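Local coordinates for putative nisin-resistance protein (Streptococcus agalactiae 515, PDB 4Y68), which probably cleaves the lantibiotic nisin as a serine peptidase of family S41, and so would give the bacterium resistance to it, at residues Leu141-Leu145 against Met146-Tyr150; Pro287-Pro290 against Asp291-Ser295. One frame throughout, in Å; residues are numbered along the deposited sequence.

Both contacts are local, between residues close in sequence within the S41 peptidase region: one is a helix end, the other a loop entering a strand. Contact 1, residues 141-150, is the last part of crossover helix 131-147 and its exit, which leads to strand 152-156 in the interior of the mixed beta-sheet. Contact 2, residues 287-295, comes much later in the chain and leads into strand 292-293, the outermost strand on one side of the same sheet. Their centres lie 27 Å apart and their nearest atoms about 17 Å apart, so the two do not touch. Neither can be tied to the active site from what is known here.

Contact 1 of 2, residues Leu141-Leu145 against Met146-Tyr150; sequences LQNIL and MEKSY
Met146 N donates to Gln142 O (2.8 Å) and Glu147 N to Asn143 O (2.9 Å), the i to i+4 bonds of the last part of helix 131-147, which is the crossover helix of the beta-alpha-beta unit between strands 118-122 and 152-156. The first bond is nearly in line with its carbonyl (C=O...N 168°); the second comes in tilted from the carbonyl plane. A weak bond from Lys148 N to Ile144 O follows at 3.4 Å as the chain leaves helical geometry. CB and CG of Lys148 also sit against Ile144 O, beside that weak bond.

On the side-chain level, Gln142 and Met146 run alongside each other in the same direction, with Gln142 OE1 3.6 Å from Met146 CG. The amide of Asn143 meets Glu147 differently: the two side chains cross at about a right angle, their flat ends turned 29° apart, and the nearest approach is from Asn143 ND2 to the methylene CG, not to the carboxylate.

The ring of Tyr150 reaches back from the exit loop to the end of the helix. Its CG stands between the backbone N and carbonyl carbon (chi1 52°), which swings the ring towards the carbonyls of Ile144 and Leu145; both oxygens lie at the ring's edge, near its plane. Leu119 of strand 118-122 also packs on this tyrosine, while Ile144 faces Leu119, Ile121 and Tyr111 of the sheet. Leu145 CD2 reaches only the phenol end of the ring. A water lies within hydrogen-bonding distance, 3.0 Å, of both Leu145 O and Lys148 O. Tyr150 OH also donates to Leu145 O, at a modelled 2.4 Å that is too short to be trusted as an exact length.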
ATOM      1  N   LEU A 141      -7.393  13.409   9.029  1.00 26.63           N
ATOM      2  CA  LEU A 141      -6.672  14.075   7.958  1.00 22.88           C
ATOM      3  C   LEU A 141      -7.551  15.139   7.312  1.00 27.09           C
ATOM      4  O   LEU A 141      -7.144  16.290   7.150  1.00 28.24           O
ATOM      5  CB  LEU A 141      -6.204  13.066   6.906  1.00 25.97           C
ATOM      6  CG  LEU A 141      -4.868  12.406   7.229  1.00 30.84           C
ATOM      7  CD1 LEU A 141      -4.614  11.214   6.342  1.00 26.70           C
ATOM      8  CD2 LEU A 141      -3.754  13.425   7.071  1.00 26.33           C
ATOM      9  N   GLN A 142      -8.754  14.727   6.933  1.00 26.25           N
ATOM     10  CA  GLN A 142      -9.744  15.625   6.372  1.00 26.67           C
ATOM     11  C   GLN A 142      -9.879  16.894   7.237  1.00 30.95           C
ATOM     12  O   GLN A 142      -9.787  18.007   6.726  1.00 36.65           O
ATOM     13  CB  GLN A 142     -11.076  14.893   6.248  1.00 27.48           C
ATOM     14  CG  GLN A 142     -12.237  15.724   5.762  1.00 32.98           C
ATOM     15  CD  GLN A 142     -12.354  15.749   4.264  1.00 40.02           C
ATOM     16  OE1 GLN A 142     -11.378  15.997   3.543  1.00 45.24           O
ATOM     17  NE2 GLN A 142     -13.554  15.487   3.775  1.00 40.54           N
ATOM     18  N   ASN A 143     -10.055  16.734   8.546  1.00 32.45           N
ATOM     19  CA  ASN A 143     -10.220  17.904   9.404  1.00 34.12           C
ATOM     20  C   ASN A 143      -9.039  18.839   9.325  1.00 35.26           C
ATOM     21  O   ASN A 143      -9.209  20.050   9.210  1.00 39.68           O
ATOM     22  CB  ASN A 143     -10.439  17.525  10.859  1.00 32.83           C
ATOM     23  CG  ASN A 143     -10.446  18.754  11.768  1.00 47.78           C
ATOM     24  OD1 ASN A 143      -9.391  19.238  12.193  1.00 43.64           O
ATOM     25  ND2 ASN A 143     -11.636  19.288  12.036  1.00 49.26           N
ATOM     26  N   ILE A 144      -7.840  18.275   9.380  1.00 34.21           N
ATOM     27  CA  ILE A 144      -6.634  19.087   9.320  1.00 34.35           C
ATOM     28  C   ILE A 144      -6.574  19.884   8.041  1.00 36.24           C
ATOM     29  O   ILE A 144      -6.298  21.075   8.073  1.00 34.54           O
ATOM     30  CB  ILE A 144      -5.360  18.241   9.426  1.00 29.77           C
ATOM     31  CG1 ILE A 144      -5.237  17.663  10.845  1.00 32.00           C
ATOM     32  CG2 ILE A 144      -4.137  19.092   9.026  1.00 28.85           C
ATOM     33  CD1 ILE A 144      -4.096  16.677  11.010  1.00 29.28           C
ATOM     34  N   LEU A 145      -6.848  19.218   6.919  1.00 35.00           N
ATOM     35  CA  LEU A 145      -6.689  19.830   5.603  1.00 33.18           C
ATOM     36  C   LEU A 145      -7.809  20.823   5.291  1.00 34.79           C
ATOM     37  O   LEU A 145      -7.564  21.827   4.633  1.00 36.13           O
ATOM     38  CB  LEU A 145      -6.630  18.751   4.511  1.00 29.47           C
ATOM     39  CG  LEU A 145      -5.382  17.854   4.489  1.00 32.71           C
ATOM     40  CD1 LEU A 145      -5.522  16.696   3.502  1.00 24.92           C
ATOM     41  CD2 LEU A 145      -4.146  18.660   4.172  1.00 26.07           C
ATOM     42  N   MET A 146      -9.022  20.548   5.774  1.00 37.97           N
ATOM     43  CA  MET A 146     -10.190  21.366   5.428  1.00 42.94           C
ATOM     44  C   MET A 146     -10.480  22.506   6.430  1.00 45.44           C
ATOM     45  O   MET A 146     -10.943  23.577   6.032  1.00 48.36           O
ATOM     46  CB  MET A 146     -11.438  20.477   5.286  1.00 36.53           C
ATOM     47  CG  MET A 146     -11.429  19.523   4.059  1.00 42.72           C
ATOM     48  SD  MET A 146     -11.367  20.298   2.414  1.00 51.29           S
ATOM     49  CE  MET A 146     -12.828  21.342   2.437  1.00 43.58           C
ATOM     50  N   GLU A 147     -10.196  22.287   7.710  1.00 43.54           N
ATOM     51  CA  GLU A 147     -10.551  23.255   8.746  1.00 42.14           C
ATOM     52  C   GLU A 147      -9.387  23.971   9.438  1.00 46.05           C
ATOM     53  O   GLU A 147      -9.600  24.695  10.406  1.00 48.27           O
ATOM     54  CB  GLU A 147     -11.376  22.558   9.802  1.00 38.76           C
ATOM     55  CG  GLU A 147     -12.459  21.699   9.206  1.00 42.52           C
ATOM     56  CD  GLU A 147     -13.769  21.961   9.857  1.00 42.53           C
ATOM     57  OE1 GLU A 147     -13.932  23.080  10.375  1.00 49.36           O
ATOM     58  OE2 GLU A 147     -14.629  21.062   9.870  1.00 52.56           O
ATOM     59  N   LYS A 148      -8.161  23.759   8.977  1.00 40.58           N
ATOM     60  CA  LYS A 148      -7.034  24.459   9.567  1.00 35.71           C
ATOM     61  C   LYS A 148      -6.555  25.515   8.600  1.00 36.14           C
ATOM     62  O   LYS A 148      -6.852  25.475   7.406  1.00 31.69           O
ATOM     63  CB  LYS A 148      -5.881  23.518   9.911  1.00 36.75           C
ATOM     64  CG  LYS A 148      -6.202  22.446  10.945  1.00 39.97           C
ATOM     65  CD  LYS A 148      -6.506  23.019  12.314  1.00 42.14           C
ATOM     66  CE  LYS A 148      -6.442  21.909  13.354  1.00 38.82           C
ATOM     67  NZ  LYS A 148      -6.991  22.325  14.659  1.00 43.66           N
ATOM     68  N   SER A 149      -5.799  26.465   9.122  1.00 37.02           N
ATOM     69  CA  SER A 149      -5.318  27.554   8.302  1.00 34.54           C
ATOM     70  C   SER A 149      -3.840  27.358   7.967  1.00 33.56           C
ATOM     71  O   SER A 149      -3.021  27.114   8.858  1.00 37.31           O
ATOM     72  CB  SER A 149      -5.548  28.874   9.029  1.00 34.44           C
ATOM     73  OG  SER A 149      -4.634  29.849   8.586  1.00 40.18           O
ATOM     74  N   TYR A 150      -3.509  27.438   6.682  1.00 31.03           N
ATOM     75  CA  TYR A 150      -2.136  27.256   6.218  1.00 34.44           C
ATOM     76  C   TYR A 150      -1.997  27.748   4.790  1.00 31.44           C
ATOM     77  O   TYR A 150      -2.994  27.925   4.105  1.00 30.97           O
ATOM     78  CB  TYR A 150      -1.715  25.774   6.289  1.00 31.51           C
ATOM     79  CG  TYR A 150      -2.682  24.835   5.600  1.00 30.21           C
ATOM     80  CD1 TYR A 150      -3.696  24.220   6.313  1.00 32.04           C
ATOM     81  CD2 TYR A 150      -2.591  24.576   4.233  1.00 32.52           C
ATOM     82  CE1 TYR A 150      -4.586  23.368   5.701  1.00 36.09           C
ATOM     83  CE2 TYR A 150      -3.488  23.718   3.601  1.00 28.12           C
ATOM     84  CZ  TYR A 150      -4.476  23.117   4.344  1.00 36.85           C
ATOM     85  OH  TYR A 150      -5.376  22.267   3.750  1.00 34.90           O
TER
HETATM   86  O   HOH W   1      -8.392  24.734   4.958  1.00 52.28           O

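Contact 2 of 2, residues Pro287-Pro290 against Asp291-Ser295; sequences PILP and DQVTS
Leu289 and Pro290 meet Val293 through a single methyl. Val293 CG2 lies 4.1 Å from Leu289 CD1 and equally far from Pro290 CG, so one branch of the valine touches both residues, its side chain running aslant to each. With CG2 anti to the carbonyl carbon and CG1 anti to the backbone N (chi1 166°), it is CG2 that turns back to the CG corner of the proline ring.

The tighter part is at Pro290, a buried residue whose ring has Val293 at that corner and also packs against Ser245 of strand 243-247. Pro290 O comes within 3.2 Å of Gln292 N, but the angle is too poor for a hydrogen bond. The chain is instead tied to the neighbouring strand, where Asp291 N bonds to Ser245 OG and the backbone of Gln292 pairs with Ser245 and Gly247.

The looser side is the one turned to solvent. Leu289 and Val293 are both exposed, and their methyls make a thin surface contact. Gln292 turns its CB away from residues 287-290, and its NE2 hydrogen-bonds to Glu300 in helix 297-308. This is a proline-containing bend that delivers the chain into an edge strand, here strand 292-293, which closes the mixed sheet of the S41 peptidase fold beside strand 243-247.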
ATOM      1  N   PRO A 287      12.585   1.340  -5.960  1.00 25.56           N
ATOM      2  CA  PRO A 287      12.482   2.512  -5.093  1.00 26.09           C
ATOM      3  C   PRO A 287      12.066   3.777  -5.851  1.00 27.00           C
ATOM      4  O   PRO A 287      12.363   3.944  -7.030  1.00 26.88           O
ATOM      5  CB  PRO A 287      13.903   2.640  -4.519  1.00 27.13           C
ATOM      6  CG  PRO A 287      14.429   1.225  -4.522  1.00 25.03           C
ATOM      7  CD  PRO A 287      13.882   0.652  -5.813  1.00 28.74           C
ATOM      8  N   ILE A 288      11.367   4.662  -5.162  1.00 25.52           N
ATOM      9  CA  ILE A 288      11.015   5.942  -5.736  1.00 25.74           C
ATOM     10  C   ILE A 288      12.025   6.999  -5.273  1.00 26.64           C
ATOM     11  O   ILE A 288      12.258   7.174  -4.079  1.00 27.54           O
ATOM     12  CB  ILE A 288       9.585   6.336  -5.350  1.00 22.75           C
ATOM     13  CG1 ILE A 288       8.615   5.212  -5.742  1.00 23.17           C
ATOM     14  CG2 ILE A 288       9.191   7.652  -6.033  1.00 21.89           C
ATOM     15  CD1 ILE A 288       7.229   5.368  -5.109  1.00 19.45           C
ATOM     16  N   LEU A 289      12.631   7.691  -6.228  1.00 23.64           N
ATOM     17  CA  LEU A 289      13.530   8.805  -5.925  1.00 27.37           C
ATOM     18  C   LEU A 289      12.748  10.075  -5.617  1.00 26.38           C
ATOM     19  O   LEU A 289      11.931  10.496  -6.418  1.00 28.84           O
ATOM     20  CB  LEU A 289      14.471   9.090  -7.105  1.00 29.79           C
ATOM     21  CG  LEU A 289      15.725   8.243  -7.290  1.00 34.69           C
ATOM     22  CD1 LEU A 289      16.911   8.921  -6.611  1.00 46.66           C
ATOM     23  CD2 LEU A 289      15.500   6.864  -6.725  1.00 34.92           C
ATOM     24  N   PRO A 290      12.991  10.691  -4.456  1.00 25.46           N
ATOM     25  CA  PRO A 290      12.386  12.003  -4.242  1.00 27.22           C
ATOM     26  C   PRO A 290      13.033  13.018  -5.172  1.00 27.48           C
ATOM     27  O   PRO A 290      14.107  12.720  -5.675  1.00 22.36           O
ATOM     28  CB  PRO A 290      12.698  12.310  -2.775  1.00 25.61           C
ATOM     29  CG  PRO A 290      13.880  11.474  -2.454  1.00 29.59           C
ATOM     30  CD  PRO A 290      13.733  10.219  -3.277  1.00 29.34           C
ATOM     31  N   ASP A 291      12.393  14.162  -5.405  1.00 25.44           N
ATOM     32  CA  ASP A 291      12.956  15.186  -6.293  1.00 29.73           C
ATOM     33  C   ASP A 291      14.320  15.669  -5.797  1.00 32.92           C
ATOM     34  O   ASP A 291      15.219  15.985  -6.584  1.00 31.62           O
ATOM     35  CB  ASP A 291      12.005  16.380  -6.409  1.00 25.91           C
ATOM     36  CG  ASP A 291      10.649  15.990  -6.954  1.00 30.78           C
ATOM     37  OD1 ASP A 291      10.583  15.037  -7.764  1.00 36.52           O
ATOM     38  OD2 ASP A 291       9.650  16.633  -6.569  1.00 30.78           O
ATOM     39  N   GLN A 292      14.462  15.711  -4.478  1.00 30.98           N
ATOM     40  CA  GLN A 292      15.616  16.319  -3.836  1.00 25.97           C
ATOM     41  C   GLN A 292      16.124  15.379  -2.737  1.00 28.97           C
ATOM     42  O   GLN A 292      15.548  15.300  -1.656  1.00 33.70           O
ATOM     43  CB  GLN A 292      15.218  17.696  -3.289  1.00 29.46           C
ATOM     44  CG  GLN A 292      16.213  18.350  -2.340  1.00 37.55           C
ATOM     45  CD  GLN A 292      17.538  18.697  -2.994  1.00 40.90           C
ATOM     46  OE1 GLN A 292      17.636  18.809  -4.218  1.00 41.75           O
ATOM     47  NE2 GLN A 292      18.573  18.860  -2.175  1.00 42.85           N
ATOM     48  N   VAL A 293      17.171  14.620  -3.036  1.00 28.91           N
ATOM     49  CA  VAL A 293      17.707  13.647  -2.100  1.00 27.89           C
ATOM     50  C   VAL A 293      18.497  14.360  -0.989  1.00 31.75           C
ATOM     51  O   VAL A 293      19.304  15.220  -1.265  1.00 34.95           O
ATOM     52  CB  VAL A 293      18.597  12.639  -2.824  1.00 34.24           C
ATOM     53  CG1 VAL A 293      19.401  11.857  -1.842  1.00 37.08           C
ATOM     54  CG2 VAL A 293      17.752  11.698  -3.696  1.00 33.93           C
ATOM     55  N   THR A 294      18.241  14.020   0.268  1.00 30.66           N
ATOM     56  CA  THR A 294      18.873  14.712   1.378  1.00 32.42           C
ATOM     57  C   THR A 294      18.628  13.995   2.691  1.00 34.69           C
ATOM     58  O   THR A 294      17.659  13.252   2.834  1.00 33.55           O
ATOM     59  CB  THR A 294      18.368  16.174   1.514  1.00 30.03           C
ATOM     60  OG1 THR A 294      18.976  16.779   2.657  1.00 29.77           O
ATOM     61  CG2 THR A 294      16.849  16.216   1.684  1.00 33.21           C
ATOM     62  N   SER A 295      19.509  14.228   3.655  1.00 31.48           N
ATOM     63  CA  SER A 295      19.356  13.645   4.982  1.00 32.14           C
ATOM     64  C   SER A 295      18.696  14.647   5.921  1.00 31.27           C
ATOM     65  O   SER A 295      18.452  14.341   7.073  1.00 28.16           O
ATOM     66  CB  SER A 295      20.707  13.217   5.548  1.00 38.29           C
ATOM     67  OG  SER A 295      21.487  14.363   5.859  1.00 36.90           O
TER